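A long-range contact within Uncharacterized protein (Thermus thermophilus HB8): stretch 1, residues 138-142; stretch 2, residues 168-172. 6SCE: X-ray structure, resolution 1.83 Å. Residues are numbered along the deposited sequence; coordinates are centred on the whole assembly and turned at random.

Stretch 1 138-142: LTLEE
Stretch 2, residues 168-172: AQAAR

The start of a helix packs against a β-strand 28 or more residues further along the same chain, held by one glutamine side chain that reaches the helix N-terminus and by one leucine that lies on the strand. Stretch 1 enters as an extended loop, Leu 138 (phi/psi -62/141) and Thr 139 (-88/169), then turns into a helix at Leu 140 (-59/-41), Glu 141 (-67/-37) and Glu 142 (-65/-46), which continues beyond the stretch. In stretch 2, Ala 168 (-63/147) leads into a strand formed by Gln 169 (-119/149), Ala 170 (-141/154), Ala 171 (-137/139) and Arg 172 (-94/141). The register is set by Leu 140 and Gln 169, whose CA atoms lie 6.2 Å apart, and the contact buries 221 Å² summed over both sides.

Leu 138 is buried but makes no contact with the strand: its CA-to-CB bond points sideways, the end of its side chain (chi1 -90°, chi2 53°) leads away, and Leu 138 CB stays 7.8 Å from Gln 169 OE1. Thr 139 is the N-cap. With chi1 at 66° (p), its OG1 accepts a capping hydrogen bond from Glu 142 N at 3.0 Å, while Thr 139 N donates to Glu 142 OE1 at 2.9 Å, so the first turn is closed by reciprocal bonds. A threonine suits this position because its short side chain brings a hydroxyl oxygen within reach of a free helix amide. Its CB also lies 4.0 Å from Gln 169 OE1.

Leu 140 carries the main contact. Its backbone N, unpaired within the first helical turn, donates to Gln 169 OE1 at 3.0 Å with an N-H...O angle of 157°. Gln 169 makes this possible by pointing its CA-to-CB bond toward the helix and extending with chi1 -58° (m), chi2 165° (t) and chi3 -71°. The CA-to-CB bond of Leu 140 points toward the strand, with chi1 -172° (t) and chi2 at 143°, between wells. Leu 140 is buried, with 90 Å² covered by stretch 2, more than any other residue; a branched apolar side chain suits this place. Leu 140 CD1 lies over the backbone between Ala 170 and Ala 171, 3.4 Å from Ala 170 C and 3.7 Å from Ala 171 N, and meets the small Ala 171 CB at 4.0 Å, an apolar contact. Strand alternation places Ala 171 CB toward the helix and Ala 170 CB away from it.

Glu 141 begins sideways, but its folded side chain (chi1 -72°, m; chi2 68°, p; chi3 32°) brings its end nearer the strand. There Gln 169 NE2 donates a weak hydrogen bond to Glu 141 OE1, at 3.4 Å and 134°. The amide of Gln 169 thus uses both ends, its oxygen accepting from the helix backbone and its nitrogen donating to a carboxylate. Glu 142 (chi1 -79°, m; chi2 168°, t; chi3 -28°) does not touch stretch 2; its side chain turns back to Thr 139 N. Ala 168 and Arg 172 (chi1 -173°, t; chi2 174°, t; chi3 75°, p; chi4 84°) flank the contact without joining it.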

# COMPACT_ATOMS: atom_id res chain seq x y z
N LEU A 138 -16.91 4.90 -15.88
CA LEU A 138 -16.22 4.28 -16.99
C LEU A 138 -16.87 2.93 -17.35
O LEU A 138 -17.27 2.13 -16.47
CB LEU A 138 -14.73 4.07 -16.67
CG LEU A 138 -13.80 5.23 -17.04
CD1 LEU A 138 -14.25 6.55 -16.47
CD2 LEU A 138 -12.37 4.88 -16.61
N THR A 139 -16.94 2.68 -18.63
CA THR A 139 -17.46 1.43 -19.17
C THR A 139 -16.34 0.41 -19.25
O THR A 139 -15.15 0.72 -19.13
CB THR A 139 -18.01 1.64 -20.60
OG1 THR A 139 -16.92 1.99 -21.46
CG2 THR A 139 -19.10 2.75 -20.61
N LEU A 140 -16.71 -0.83 -19.50
CA LEU A 140 -15.72 -1.87 -19.70
C LEU A 140 -14.83 -1.53 -20.87
O LEU A 140 -13.62 -1.74 -20.82
CB LEU A 140 -16.39 -3.25 -19.89
CG LEU A 140 -15.35 -4.39 -19.91
CD1 LEU A 140 -15.85 -5.64 -19.21
CD2 LEU A 140 -14.88 -4.70 -21.32
N GLU A 141 -15.42 -0.99 -21.93
CA GLU A 141 -14.61 -0.68 -23.11
C GLU A 141 -13.60 0.43 -22.82
O GLU A 141 -12.49 0.42 -23.33
CB GLU A 141 -15.50 -0.24 -24.26
CG GLU A 141 -16.31 -1.37 -24.86
CD GLU A 141 -17.38 -1.92 -23.94
OE1 GLU A 141 -17.97 -1.16 -23.10
OE2 GLU A 141 -17.60 -3.16 -24.07
N GLU A 142 -14.03 1.39 -22.01
CA GLU A 142 -13.10 2.50 -21.59
C GLU A 142 -11.95 1.93 -20.74
O GLU A 142 -10.80 2.25 -20.97
CB GLU A 142 -13.89 3.57 -20.88
CG GLU A 142 -14.64 4.47 -21.86
CD GLU A 142 -15.66 5.39 -21.24
OE1 GLU A 142 -16.22 5.06 -20.17
OE2 GLU A 142 -15.92 6.49 -21.82
N ALA A 168 -23.42 -5.16 -14.40
CA ALA A 168 -22.01 -5.43 -14.59
C ALA A 168 -21.70 -5.86 -16.01
O ALA A 168 -22.51 -6.53 -16.66
CB ALA A 168 -21.53 -6.50 -13.62
N GLN A 169 -20.53 -5.50 -16.47
CA GLN A 169 -20.01 -5.97 -17.75
C GLN A 169 -18.71 -6.74 -17.45
O GLN A 169 -17.95 -6.38 -16.53
CB GLN A 169 -19.65 -4.79 -18.66
CG GLN A 169 -20.77 -3.78 -19.03
CD GLN A 169 -20.15 -2.49 -19.62
OE1 GLN A 169 -19.50 -1.67 -18.89
NE2 GLN A 169 -20.31 -2.32 -20.95
N ALA A 170 -18.40 -7.74 -18.26
CA ALA A 170 -17.23 -8.57 -17.99
C ALA A 170 -16.48 -8.97 -19.23
O ALA A 170 -17.02 -9.02 -20.34
CB ALA A 170 -17.63 -9.80 -17.20
N ALA A 171 -15.20 -9.23 -19.04
CA ALA A 171 -14.33 -9.69 -20.12
C ALA A 171 -13.44 -10.81 -19.64
O ALA A 171 -12.91 -10.76 -18.54
CB ALA A 171 -13.47 -8.56 -20.62
N ARG A 172 -13.26 -11.81 -20.48
CA ARG A 172 -12.28 -12.83 -20.26
C ARG A 172 -11.02 -12.42 -21.00
O ARG A 172 -11.07 -11.85 -22.07
CB ARG A 172 -12.82 -14.15 -20.79
CG ARG A 172 -11.95 -15.32 -20.46
CD ARG A 172 -12.63 -16.61 -20.88
NE ARG A 172 -12.56 -16.79 -22.32
CZ ARG A 172 -11.52 -17.32 -22.97
NH1 ARG A 172 -10.43 -17.73 -22.31
NH2 ARG A 172 -11.57 -17.43 -24.30